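Local coordinates for protein translation initiation factor eIF-2B (Pyrococcus horikoshii, PDB 1VB5) that probably catalyses the exchange of initiation factor 2-bound GDP for GTP, as the regulatory subunit of archaeal initiation factor 2B, at residues I114-F118 and E148-L152; V138-S144 and E162-D168; M187-Y193 and F223-S229. All blocks are in the same frame, centred on the assembly; numbering follows the deposited sequence.

Contact 1: I114-F118 and E148-L152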
ATOM      1  N   ILE B 114       1.381  12.377   8.867  1.00 16.41           N
ATOM      2  CA  ILE B 114       1.107  11.063   8.306  1.00 15.48           C
ATOM      3  C   ILE B 114       2.362  10.233   8.496  1.00 17.40           C
ATOM      4  O   ILE B 114       3.482  10.739   8.355  1.00 17.03           O
ATOM      5  CB  ILE B 114       0.737  11.131   6.800  1.00 17.98           C
ATOM      6  CG1 ILE B 114       0.324   9.742   6.309  1.00 21.32           C
ATOM      7  CG2 ILE B 114       1.913  11.640   5.987  1.00 19.45           C
ATOM      8  CD1 ILE B 114      -0.391   9.748   4.962  1.00 22.86           C
ATOM      9  N   THR B 115       2.179   8.963   8.839  1.00 15.75           N
ATOM     10  CA  THR B 115       3.307   8.077   9.059  1.00 18.82           C
ATOM     11  C   THR B 115       2.945   6.679   8.574  1.00 21.28           C
ATOM     12  O   THR B 115       1.800   6.426   8.195  1.00 20.80           O
ATOM     13  CB  THR B 115       3.705   8.041  10.570  1.00 22.57           C
ATOM     14  OG1 THR B 115       4.946   7.336  10.725  1.00 18.97           O
ATOM     15  CG2 THR B 115       2.622   7.361  11.401  1.00 13.94           C
ATOM     16  N   HIS B 116       3.922   5.778   8.595  1.00 17.91           N
ATOM     17  CA  HIS B 116       3.731   4.410   8.122  1.00 16.92           C
ATOM     18  C   HIS B 116       4.468   3.459   9.061  1.00 20.74           C
ATOM     19  O   HIS B 116       5.521   3.803   9.593  1.00 23.87           O
ATOM     20  CB  HIS B 116       4.271   4.299   6.683  1.00 15.63           C
ATOM     21  CG  HIS B 116       4.256   2.912   6.116  1.00 19.93           C
ATOM     22  ND1 HIS B 116       3.114   2.142   6.053  1.00 19.19           N
ATOM     23  CD2 HIS B 116       5.244   2.164   5.570  1.00 17.74           C
ATOM     24  CE1 HIS B 116       3.400   0.979   5.495  1.00 18.33           C
ATOM     25  NE2 HIS B 116       4.684   0.966   5.191  1.00 19.75           N
ATOM     26  N   SER B 117       3.891   2.281   9.278  1.00 17.16           N
ATOM     27  CA  SER B 117       4.466   1.266  10.155  1.00 16.66           C
ATOM     28  C   SER B 117       4.609   1.763  11.603  1.00 20.35           C
ATOM     29  O   SER B 117       3.984   2.750  11.992  1.00 18.79           O
ATOM     30  CB  SER B 117       5.826   0.825   9.615  1.00 18.98           C
ATOM     31  OG  SER B 117       6.296  -0.318  10.304  1.00 16.68           O
ATOM     32  N   PHE B 118       5.424   1.068  12.395  1.00 16.51           N
ATOM     33  CA  PHE B 118       5.641   1.440  13.790  1.00 18.96           C
ATOM     34  C   PHE B 118       7.103   1.744  14.083  1.00 19.23           C
ATOM     35  O   PHE B 118       7.997   0.978  13.725  1.00 21.52           O
ATOM     36  CB  PHE B 118       5.175   0.328  14.739  1.00 20.66           C
ATOM     37  CG  PHE B 118       5.455   0.623  16.200  1.00 23.03           C
ATOM     38  CD1 PHE B 118       4.715   1.580  16.883  1.00 18.37           C
ATOM     39  CD2 PHE B 118       6.500  -0.019  16.866  1.00 21.65           C
ATOM     40  CE1 PHE B 118       5.007   1.905  18.212  1.00 25.02           C
ATOM     41  CE2 PHE B 118       6.806   0.293  18.196  1.00 25.13           C
ATOM     42  CZ  PHE B 118       6.057   1.261  18.872  1.00 23.44           C
ATOM     43  N   GLU B 148       1.574  -3.766  12.457  1.00 22.95           N
ATOM     44  CA  GLU B 148       2.248  -3.127  13.581  1.00 21.37           C
ATOM     45  C   GLU B 148       1.696  -1.703  13.711  1.00 22.27           C
ATOM     46  O   GLU B 148       1.858  -1.047  14.742  1.00 20.61           O
ATOM     47  CB  GLU B 148       3.765  -3.084  13.352  1.00 21.76           C
ATOM     48  CG  GLU B 148       4.195  -2.262  12.138  1.00 21.62           C
ATOM     49  CD  GLU B 148       4.298  -3.083  10.851  1.00 31.54           C
ATOM     50  OE1 GLU B 148       3.658  -4.159  10.749  1.00 23.71           O
ATOM     51  OE2 GLU B 148       5.021  -2.636   9.933  1.00 22.88           O
ATOM     52  N   GLY B 149       1.037  -1.231  12.655  1.00 20.83           N
ATOM     53  CA  GLY B 149       0.473   0.106  12.680  1.00 13.74           C
ATOM     54  C   GLY B 149      -0.625   0.228  13.722  1.00 23.17           C
ATOM     55  O   GLY B 149      -0.848   1.303  14.284  1.00 17.00           O
ATOM     56  N   LEU B 150      -1.322  -0.873  13.979  1.00 18.57           N
ATOM     57  CA  LEU B 150      -2.390  -0.853  14.964  1.00 23.70           C
ATOM     58  C   LEU B 150      -1.766  -0.725  16.344  1.00 24.73           C
ATOM     59  O   LEU B 150      -2.383  -0.188  17.257  1.00 26.65           O
ATOM     60  CB  LEU B 150      -3.253  -2.118  14.860  1.00 19.09           C
ATOM     61  CG  LEU B 150      -4.035  -2.220  13.544  1.00 23.13           C
ATOM     62  CD1 LEU B 150      -4.814  -3.535  13.495  1.00 28.74           C
ATOM     63  CD2 LEU B 150      -4.986  -1.029  13.424  1.00 24.10           C
ATOM     64  N   HIS B 151      -0.540  -1.213  16.497  1.00 21.40           N
ATOM     65  CA  HIS B 151       0.142  -1.081  17.776  1.00 19.85           C
ATOM     66  C   HIS B 151       0.381   0.420  18.015  1.00 20.02           C
ATOM     67  O   HIS B 151       0.230   0.911  19.129  1.00 21.37           O
ATOM     68  CB  HIS B 151       1.472  -1.834  17.755  1.00 21.54           C
ATOM     69  CG  HIS B 151       2.316  -1.602  18.971  1.00 27.50           C
ATOM     70  ND1 HIS B 151       1.829  -1.743  20.253  1.00 29.20           N
ATOM     71  CD2 HIS B 151       3.611  -1.231  19.100  1.00 28.35           C
ATOM     72  CE1 HIS B 151       2.787  -1.467  21.119  1.00 32.33           C
ATOM     73  NE2 HIS B 151       3.879  -1.154  20.445  1.00 33.38           N
ATOM     74  N   LEU B 152       0.736   1.146  16.956  1.00 21.30           N
ATOM     75  CA  LEU B 152       0.966   2.587  17.061  1.00 18.90           C
ATOM     76  C   LEU B 152      -0.340   3.262  17.493  1.00 21.79           C
ATOM     77  O   LEU B 152      -0.339   4.141  18.360  1.00 26.91           O
ATOM     78  CB  LEU B 152       1.398   3.165  15.708  1.00 18.57           C
ATOM     79  CG  LEU B 152       2.161   4.498  15.628  1.00 26.17           C
ATOM     80  CD1 LEU B 152       1.747   5.228  14.347  1.00 19.46           C
ATOM     81  CD2 LEU B 152       1.896   5.372  16.832  1.00 17.43           C
TER
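I114-F118 runs off the end of strand 111-115 into a loop that reaches the first turn of helix 148-158. The backbones come nearest at S117 and G149, whose CA atoms lie 4.9 Å apart. S117 OG donates to E148 OE2 (2.7 Å), and the same carboxylate forms a salt bridge with K197. F118 has the largest area covered here. H151 turns a ring edge toward one face of its phenyl group in a T-shaped pair, with centroids 4.5 Å apart and planes at 60°, while L152 CB packs at the phenyl edge, 3.9 Å from F118 CD1. Toward the strand, T115 CG2 meets L152 CD1 at 3.7 Å, whereas T115 OG1 bonds to the carbonyl of I182. The principle illustrated is that of a Rossmann-like alpha/beta fold: the loop beyond a parallel strand's C-terminal end packs against the beginning of a helix that follows the neighbouring strand.

Contact 2: V138-S144 and E162-D168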
ATOM      1  N   VAL B 138      -2.946  12.725  13.662  1.00 16.76           N
ATOM      2  CA  VAL B 138      -2.072  11.776  13.003  1.00 18.15           C
ATOM      3  C   VAL B 138      -2.823  10.817  12.082  1.00 24.38           C
ATOM      4  O   VAL B 138      -3.902  10.334  12.409  1.00 21.75           O
ATOM      5  CB  VAL B 138      -1.291  10.939  14.036  1.00 16.37           C
ATOM      6  CG1 VAL B 138      -0.354   9.971  13.323  1.00 15.40           C
ATOM      7  CG2 VAL B 138      -0.509  11.858  14.962  1.00 16.53           C
ATOM      8  N   ILE B 139      -2.241  10.567  10.916  1.00 21.36           N
ATOM      9  CA  ILE B 139      -2.804   9.629   9.961  1.00 18.12           C
ATOM     10  C   ILE B 139      -1.747   8.545   9.897  1.00 19.80           C
ATOM     11  O   ILE B 139      -0.572   8.833   9.662  1.00 23.31           O
ATOM     12  CB  ILE B 139      -2.996  10.265   8.560  1.00 17.58           C
ATOM     13  CG1 ILE B 139      -3.960  11.451   8.656  1.00 20.88           C
ATOM     14  CG2 ILE B 139      -3.538   9.225   7.591  1.00 12.21           C
ATOM     15  CD1 ILE B 139      -4.049  12.294   7.395  1.00 23.50           C
ATOM     16  N   LEU B 140      -2.149   7.303  10.135  1.00 22.51           N
ATOM     17  CA  LEU B 140      -1.203   6.199  10.112  1.00 15.38           C
ATOM     18  C   LEU B 140      -1.784   4.985   9.405  1.00 16.97           C
ATOM     19  O   LEU B 140      -2.997   4.813   9.344  1.00 16.42           O
ATOM     20  CB  LEU B 140      -0.814   5.838  11.541  1.00 17.82           C
ATOM     21  CG  LEU B 140      -1.977   5.396  12.425  1.00 17.65           C
ATOM     22  CD1 LEU B 140      -1.965   3.881  12.549  1.00 15.21           C
ATOM     23  CD2 LEU B 140      -1.851   6.045  13.791  1.00 17.54           C
ATOM     24  N   THR B 141      -0.907   4.138   8.879  1.00 18.13           N
ATOM     25  CA  THR B 141      -1.332   2.947   8.161  1.00 18.63           C
ATOM     26  C   THR B 141      -1.356   1.741   9.083  1.00 20.70           C
ATOM     27  O   THR B 141      -0.594   1.678  10.045  1.00 19.19           O
ATOM     28  CB  THR B 141      -0.375   2.621   6.999  1.00 14.60           C
ATOM     29  OG1 THR B 141       0.910   2.265   7.529  1.00 22.22           O
ATOM     30  CG2 THR B 141      -0.222   3.811   6.089  1.00 13.12           C
ATOM     31  N   GLU B 142      -2.230   0.783   8.781  1.00 21.19           N
ATOM     32  CA  GLU B 142      -2.327  -0.432   9.577  1.00 22.91           C
ATOM     33  C   GLU B 142      -1.038  -1.239   9.397  1.00 22.66           C
ATOM     34  O   GLU B 142      -0.623  -1.967  10.304  1.00 20.72           O
ATOM     35  CB  GLU B 142      -3.543  -1.253   9.143  1.00 19.95           C
ATOM     36  CG  GLU B 142      -3.509  -1.718   7.704  1.00 32.86           C
ATOM     37  CD  GLU B 142      -4.850  -2.288   7.242  1.00 37.14           C
ATOM     38  OE1 GLU B 142      -4.939  -2.748   6.080  1.00 35.34           O
ATOM     39  OE2 GLU B 142      -5.812  -2.275   8.039  1.00 32.51           O
ATOM     40  N   SER B 143      -0.426  -1.101   8.218  1.00 19.33           N
ATOM     41  CA  SER B 143       0.841  -1.753   7.864  1.00 22.92           C
ATOM     42  C   SER B 143       0.817  -3.267   7.676  1.00 27.49           C
ATOM     43  O   SER B 143       1.227  -4.019   8.568  1.00 26.09           O
ATOM     44  CB  SER B 143       1.919  -1.414   8.902  1.00 20.60           C
ATOM     45  OG  SER B 143       1.993  -0.018   9.126  1.00 28.61           O
ATOM     46  N   SER B 144       0.366  -3.712   6.508  1.00 23.96           N
ATOM     47  CA  SER B 144       0.314  -5.141   6.210  1.00 27.85           C
ATOM     48  C   SER B 144       1.731  -5.706   6.172  1.00 24.30           C
ATOM     49  O   SER B 144       2.676  -5.000   5.831  1.00 19.56           O
ATOM     50  CB  SER B 144      -0.361  -5.372   4.855  1.00 25.42           C
ATOM     51  OG  SER B 144      -1.675  -4.848   4.860  1.00 28.43           O
ATOM     52  N   GLU B 162      -5.055  12.454  18.897  1.00 19.04           N
ATOM     53  CA  GLU B 162      -6.040  12.219  17.848  1.00 27.23           C
ATOM     54  C   GLU B 162      -5.389  11.531  16.644  1.00 22.98           C
ATOM     55  O   GLU B 162      -4.325  11.939  16.184  1.00 18.49           O
ATOM     56  CB  GLU B 162      -6.674  13.545  17.418  1.00 23.08           C
ATOM     57  CG  GLU B 162      -8.002  13.378  16.695  1.00 44.27           C
ATOM     58  CD  GLU B 162      -8.542  14.690  16.145  1.00 56.84           C
ATOM     59  OE1 GLU B 162      -8.490  15.710  16.872  1.00 59.84           O
ATOM     60  OE2 GLU B 162      -9.026  14.693  14.990  1.00 54.66           O
ATOM     61  N   PHE B 163      -6.026  10.479  16.140  1.00 25.40           N
ATOM     62  CA  PHE B 163      -5.470   9.760  14.998  1.00 25.36           C
ATOM     63  C   PHE B 163      -6.540   9.136  14.124  1.00 25.28           C
ATOM     64  O   PHE B 163      -7.679   8.948  14.550  1.00 23.78           O
ATOM     65  CB  PHE B 163      -4.501   8.667  15.474  1.00 20.39           C
ATOM     66  CG  PHE B 163      -5.171   7.531  16.197  1.00 27.23           C
ATOM     67  CD1 PHE B 163      -5.759   6.486  15.487  1.00 24.96           C
ATOM     68  CD2 PHE B 163      -5.237   7.516  17.586  1.00 25.09           C
ATOM     69  CE1 PHE B 163      -6.404   5.442  16.152  1.00 30.00           C
ATOM     70  CE2 PHE B 163      -5.877   6.479  18.260  1.00 26.88           C
ATOM     71  CZ  PHE B 163      -6.463   5.439  17.542  1.00 26.13           C
ATOM     72  N   GLU B 164      -6.138   8.803  12.904  1.00 25.90           N
ATOM     73  CA  GLU B 164      -7.006   8.186  11.915  1.00 24.98           C
ATOM     74  C   GLU B 164      -6.175   7.063  11.300  1.00 24.23           C
ATOM     75  O   GLU B 164      -5.003   7.265  10.991  1.00 26.50           O
ATOM     76  CB  GLU B 164      -7.364   9.223  10.848  1.00 30.01           C
ATOM     77  CG  GLU B 164      -8.596   8.919  10.032  1.00 44.00           C
ATOM     78  CD  GLU B 164      -8.893  10.012   9.013  1.00 47.94           C
ATOM     79  OE1 GLU B 164     -10.010  10.012   8.450  1.00 50.01           O
ATOM     80  OE2 GLU B 164      -8.010  10.867   8.772  1.00 37.74           O
ATOM     81  N   VAL B 165      -6.760   5.880  11.141  1.00 23.12           N
ATOM     82  CA  VAL B 165      -6.038   4.754  10.555  1.00 20.40           C
ATOM     83  C   VAL B 165      -6.499   4.483   9.121  1.00 22.82           C
ATOM     84  O   VAL B 165      -7.685   4.576   8.819  1.00 23.88           O
ATOM     85  CB  VAL B 165      -6.252   3.451  11.352  1.00 16.27           C
ATOM     86  CG1 VAL B 165      -5.307   2.372  10.828  1.00 16.69           C
ATOM     87  CG2 VAL B 165      -6.035   3.692  12.828  1.00 12.68           C
ATOM     88  N   ILE B 166      -5.559   4.145   8.243  1.00 18.65           N
ATOM     89  CA  ILE B 166      -5.885   3.848   6.851  1.00 19.01           C
ATOM     90  C   ILE B 166      -5.151   2.577   6.433  1.00 18.88           C
ATOM     91  O   ILE B 166      -4.320   2.058   7.186  1.00 14.16           O
ATOM     92  CB  ILE B 166      -5.458   5.006   5.891  1.00 15.99           C
ATOM     93  CG1 ILE B 166      -3.932   5.160   5.884  1.00 18.33           C
ATOM     94  CG2 ILE B 166      -6.107   6.312   6.321  1.00 12.31           C
ATOM     95  CD1 ILE B 166      -3.414   6.249   4.926  1.00 10.13           C
ATOM     96  N   THR B 167      -5.481   2.058   5.252  1.00 16.93           N
ATOM     97  CA  THR B 167      -4.803   0.868   4.736  1.00 18.07           C
ATOM     98  C   THR B 167      -3.580   1.405   4.004  1.00 14.58           C
ATOM     99  O   THR B 167      -3.543   2.585   3.659  1.00 14.50           O
ATOM    100  CB  THR B 167      -5.679   0.109   3.731  1.00 17.78           C
ATOM    101  OG1 THR B 167      -5.981   0.968   2.631  1.00 15.53           O
ATOM    102  CG2 THR B 167      -6.981  -0.346   4.389  1.00 22.57           C
ATOM    103  N   ASP B 168      -2.586   0.556   3.754  1.00 14.47           N
ATOM    104  CA  ASP B 168      -1.378   1.013   3.069  1.00 17.83           C
ATOM    105  C   ASP B 168      -1.669   1.616   1.684  1.00 20.09           C
ATOM    106  O   ASP B 168      -1.088   2.634   1.303  1.00 21.71           O
ATOM    107  CB  ASP B 168      -0.370  -0.141   2.917  1.00 20.84           C
ATOM    108  CG  ASP B 168      -0.040  -0.833   4.250  1.00 29.03           C
ATOM    109  OD1 ASP B 168      -0.342  -0.268   5.323  1.00 37.49           O
ATOM    110  OD2 ASP B 168       0.539  -1.945   4.223  1.00 22.86           O
TER
HETATM  111  O   HOH W   1      -3.188  -2.316   4.484  1.00 23.70           O
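A beta-alpha-beta crossover, strand 136-141 to helix 148-158 to strand 163-166, brings these segments together as parallel neighbours, showing how backbone polar groups are shared. The backbone N and O of V138 and L140, and the N of E142, point at the partner strand: V138 N donates to E162 O (3.0 Å), E164 N to V138 O (2.8 Å), L140 N to E164 O (3.0 Å), I166 N to L140 O (2.9 Å) and E142 N to I166 O (2.9 Å). I139 instead bonds to strand 111-115. Strand 163-166 is outermost within the chain, yet the backbone of V165 bonds to the second subunit. D168 satisfies two loop amides, S144 N through OD2 (2.9 Å) and S143 N, weakly, through OD1 (3.0 Å). T141 OG1 bonds S143 OG (3.0 Å) and H116; E142 OE2 forms a salt bridge with R241 of the second subunit. One water accepts from D168 N at 3.0 Å, bonds S144 OG at 3.0 Å and donates to E142 OE1 at 2.4 Å.

Contact 3: M187-Y193 and F223-S229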
ATOM      1  N   MET B 187      17.590   1.654   8.701  1.00 21.15           N
ATOM      2  CA  MET B 187      18.961   1.907   8.275  1.00 20.30           C
ATOM      3  C   MET B 187      19.079   3.105   7.342  1.00 22.13           C
ATOM      4  O   MET B 187      18.203   3.348   6.505  1.00 23.25           O
ATOM      5  CB  MET B 187      19.533   0.679   7.552  1.00 20.01           C
ATOM      6  CG  MET B 187      20.942   0.896   7.019  1.00 18.64           C
ATOM      7  SD  MET B 187      21.582  -0.408   5.951  1.00 25.00           S
ATOM      8  CE  MET B 187      21.359  -1.869   6.982  1.00 23.17           C
ATOM      9  N   ILE B 188      20.157   3.864   7.509  1.00 20.70           N
ATOM     10  CA  ILE B 188      20.447   4.991   6.636  1.00 16.45           C
ATOM     11  C   ILE B 188      21.729   4.493   5.975  1.00 21.89           C
ATOM     12  O   ILE B 188      22.762   4.359   6.640  1.00 23.84           O
ATOM     13  CB  ILE B 188      20.757   6.298   7.408  1.00 17.21           C
ATOM     14  CG1 ILE B 188      19.561   6.719   8.276  1.00 18.69           C
ATOM     15  CG2 ILE B 188      21.122   7.396   6.418  1.00 17.95           C
ATOM     16  CD1 ILE B 188      18.265   6.976   7.510  1.00 16.09           C
ATOM     17  N   THR B 189      21.661   4.184   4.683  1.00 17.54           N
ATOM     18  CA  THR B 189      22.826   3.671   3.976  1.00 17.55           C
ATOM     19  C   THR B 189      23.947   4.697   3.913  1.00 17.96           C
ATOM     20  O   THR B 189      23.762   5.865   4.253  1.00 19.03           O
ATOM     21  CB  THR B 189      22.472   3.229   2.535  1.00 17.01           C
ATOM     22  OG1 THR B 189      22.030   4.359   1.773  1.00 19.90           O
ATOM     23  CG2 THR B 189      21.366   2.188   2.560  1.00 19.31           C
ATOM     24  N   LYS B 190      25.115   4.243   3.475  1.00 22.90           N
ATOM     25  CA  LYS B 190      26.280   5.103   3.358  1.00 20.87           C
ATOM     26  C   LYS B 190      26.032   6.241   2.368  1.00 16.97           C
ATOM     27  O   LYS B 190      26.524   7.350   2.561  1.00 15.75           O
ATOM     28  CB  LYS B 190      27.490   4.284   2.900  1.00 26.62           C
ATOM     29  CG  LYS B 190      28.781   5.074   2.882  1.00 31.49           C
ATOM     30  CD  LYS B 190      29.929   4.276   2.300  1.00 39.80           C
ATOM     31  CE  LYS B 190      31.198   5.121   2.263  1.00 45.52           C
ATOM     32  NZ  LYS B 190      32.336   4.395   1.627  1.00 58.80           N
ATOM     33  N   ASP B 191      25.273   5.970   1.307  1.00 15.94           N
ATOM     34  CA  ASP B 191      24.997   7.006   0.315  1.00 18.90           C
ATOM     35  C   ASP B 191      23.737   7.841   0.588  1.00 20.94           C
ATOM     36  O   ASP B 191      23.270   8.583  -0.272  1.00 19.58           O
ATOM     37  CB  ASP B 191      24.977   6.405  -1.110  1.00 24.23           C
ATOM     38  CG  ASP B 191      24.143   5.128  -1.217  1.00 24.71           C
ATOM     39  OD1 ASP B 191      23.751   4.556  -0.178  1.00 26.36           O
ATOM     40  OD2 ASP B 191      23.889   4.688  -2.363  1.00 28.45           O
ATOM     41  N   GLY B 192      23.194   7.722   1.799  1.00 22.56           N
ATOM     42  CA  GLY B 192      22.043   8.529   2.169  1.00 19.87           C
ATOM     43  C   GLY B 192      20.638   8.040   1.877  1.00 18.42           C
ATOM     44  O   GLY B 192      19.685   8.809   2.004  1.00 19.18           O
ATOM     45  N   TYR B 193      20.496   6.781   1.486  1.00 16.45           N
ATOM     46  CA  TYR B 193      19.181   6.227   1.204  1.00 16.84           C
ATOM     47  C   TYR B 193      18.605   5.693   2.506  1.00 18.75           C
ATOM     48  O   TYR B 193      19.350   5.348   3.435  1.00 15.59           O
ATOM     49  CB  TYR B 193      19.283   5.114   0.156  1.00 13.74           C
ATOM     50  CG  TYR B 193      19.540   5.629  -1.248  1.00 16.83           C
ATOM     51  CD1 TYR B 193      20.601   6.495  -1.508  1.00 24.08           C
ATOM     52  CD2 TYR B 193      18.721   5.254  -2.314  1.00 19.08           C
ATOM     53  CE1 TYR B 193      20.843   6.982  -2.799  1.00 28.70           C
ATOM     54  CE2 TYR B 193      18.952   5.737  -3.614  1.00 20.26           C
ATOM     55  CZ  TYR B 193      20.013   6.601  -3.844  1.00 25.05           C
ATOM     56  OH  TYR B 193      20.246   7.100  -5.107  1.00 30.26           O
ATOM     57  N   PHE B 223      22.704   4.647  11.357  1.00 18.08           N
ATOM     58  CA  PHE B 223      23.436   4.989  10.140  1.00 20.87           C
ATOM     59  C   PHE B 223      24.474   3.890   9.913  1.00 23.12           C
ATOM     60  O   PHE B 223      25.283   3.611  10.801  1.00 23.06           O
ATOM     61  CB  PHE B 223      24.161   6.335  10.295  1.00 20.92           C
ATOM     62  CG  PHE B 223      23.262   7.541  10.191  1.00 16.61           C
ATOM     63  CD1 PHE B 223      22.174   7.695  11.040  1.00 15.37           C
ATOM     64  CD2 PHE B 223      23.530   8.539   9.256  1.00 20.43           C
ATOM     65  CE1 PHE B 223      21.360   8.833  10.967  1.00 12.20           C
ATOM     66  CE2 PHE B 223      22.726   9.679   9.174  1.00 23.22           C
ATOM     67  CZ  PHE B 223      21.636   9.824  10.035  1.00 18.12           C
ATOM     68  N   HIS B 224      24.445   3.249   8.746  1.00 19.67           N
ATOM     69  CA  HIS B 224      25.421   2.203   8.458  1.00 18.23           C
ATOM     70  C   HIS B 224      26.610   2.912   7.812  1.00 26.94           C
ATOM     71  O   HIS B 224      26.448   3.694   6.869  1.00 23.48           O
ATOM     72  CB  HIS B 224      24.835   1.159   7.513  1.00 21.53           C
ATOM     73  CG  HIS B 224      25.632  -0.105   7.447  1.00 17.42           C
ATOM     74  ND1 HIS B 224      25.177  -1.302   7.961  1.00 21.23           N
ATOM     75  CD2 HIS B 224      26.857  -0.358   6.935  1.00 14.90           C
ATOM     76  CE1 HIS B 224      26.088  -2.238   7.766  1.00 14.35           C
ATOM     77  NE2 HIS B 224      27.118  -1.691   7.145  1.00 22.28           N
ATOM     78  N   PRO B 225      27.826   2.646   8.310  1.00 23.93           N
ATOM     79  CA  PRO B 225      29.038   3.279   7.786  1.00 26.15           C
ATOM     80  C   PRO B 225      29.617   2.828   6.452  1.00 23.71           C
ATOM     81  O   PRO B 225      30.392   3.565   5.846  1.00 29.09           O
ATOM     82  CB  PRO B 225      30.033   3.082   8.925  1.00 27.62           C
ATOM     83  CG  PRO B 225      29.656   1.727   9.434  1.00 26.89           C
ATOM     84  CD  PRO B 225      28.138   1.796   9.474  1.00 28.55           C
ATOM     85  N   THR B 226      29.250   1.644   5.979  1.00 21.88           N
ATOM     86  CA  THR B 226      29.828   1.157   4.731  1.00 25.31           C
ATOM     87  C   THR B 226      28.870   0.631   3.668  1.00 23.63           C
ATOM     88  O   THR B 226      29.215   0.594   2.490  1.00 30.97           O
ATOM     89  CB  THR B 226      30.830   0.033   5.027  1.00 27.22           C
ATOM     90  OG1 THR B 226      30.134  -1.071   5.620  1.00 21.07           O
ATOM     91  CG2 THR B 226      31.900   0.516   5.996  1.00 25.06           C
ATOM     92  N   LEU B 227      27.680   0.212   4.079  1.00 22.53           N
ATOM     93  CA  LEU B 227      26.712  -0.355   3.148  1.00 28.26           C
ATOM     94  C   LEU B 227      26.008   0.685   2.272  1.00 25.79           C
ATOM     95  O   LEU B 227      25.414   1.636   2.780  1.00 25.46           O
ATOM     96  CB  LEU B 227      25.679  -1.170   3.935  1.00 30.21           C
ATOM     97  CG  LEU B 227      24.751  -2.130   3.195  1.00 27.08           C
ATOM     98  CD1 LEU B 227      25.554  -3.193   2.457  1.00 28.03           C
ATOM     99  CD2 LEU B 227      23.830  -2.779   4.209  1.00 28.26           C
ATOM    100  N   LYS B 228      26.094   0.498   0.954  1.00 26.17           N
ATOM    101  CA  LYS B 228      25.458   1.396  -0.012  1.00 26.08           C
ATOM    102  C   LYS B 228      24.073   0.849  -0.370  1.00 22.41           C
ATOM    103  O   LYS B 228      23.821  -0.346  -0.242  1.00 19.96           O
ATOM    104  CB  LYS B 228      26.308   1.512  -1.284  1.00 36.98           C
ATOM    105  CG  LYS B 228      27.616   2.299  -1.132  1.00 46.00           C
ATOM    106  CD  LYS B 228      27.349   3.790  -0.903  1.00 57.21           C
ATOM    107  CE  LYS B 228      28.615   4.642  -1.060  1.00 54.82           C
ATOM    108  NZ  LYS B 228      28.354   6.107  -0.873  1.00 27.75           N
ATOM    109  N   SER B 229      23.184   1.729  -0.820  1.00 23.87           N
ATOM    110  CA  SER B 229      21.820   1.346  -1.176  1.00 24.64           C
ATOM    111  C   SER B 229      21.729   0.115  -2.073  1.00 25.07           C
ATOM    112  O   SER B 229      20.949  -0.802  -1.805  1.00 25.22           O
ATOM    113  CB  SER B 229      21.114   2.522  -1.858  1.00 26.24           C
ATOM    114  OG  SER B 229      21.857   2.982  -2.974  1.00 22.66           O
TER
HETATM  115  O   HOH W   2      25.212   5.975   6.816  1.00 16.09           O
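A beta hairpin, turning through a type I turn with a G1 bulge at T189-G192, is clasped here by the irregular loop F223-S229. The turn is closed by G192 N to T189 O (3.1 Å) and T189 N to Y193 O (2.9 Å), and G192 takes the left-handed conformation expected at this position. Three residues illustrate how a loop can hold a hairpin tip. K190, the most extensively covered, donates its N to L227 O at 2.7 Å, almost linearly, and its extended side chain crosses the loop, with CD 3.6 Å from P225 O and likewise 3.6 Å from K228 CE. I188 works at the strand end: its O accepts H224 N (2.9 Å), and its CG1 makes a CH-pi contact over the F223 ring, an apolar layer continued by I262 of strand 261-264. S229 meets the turn itself through D191. Its N donates to D191 OD1 (3.0 Å) and its OG to D191 OD2 (2.7 Å), so both carboxylate oxygens are used; D191 OD1 also receives T189 OG1 (2.6 Å), bracing the turn internally. Just past the turn, the Y193 ring carries S229 CB over one face, 3.5 Å from Y193 CG.

In the fold
From the N terminus, the chain first passes 114-118 and then 138-144. Contact 1 closes when the helix begins at 148-152, contact 2 only when 162-168 arrives, so the two loops cross rather than nest. They touch directly, for instance through a probable hydrogen bond between H116 ND1 and T141 OG1 (2.7 Å). Contact 1 joins the end of strand 111-115 to helix 148-158, and contact 2 pairs the two strands that this helix connects. Contact 3 follows in series; the centres of contacts 1 and 3 are about 24 Å apart. It joins the loop between strands 214-217 and 240-241 to the hairpin of strands 187-188 and 194-197, at the edge of the three-stranded antiparallel sheet.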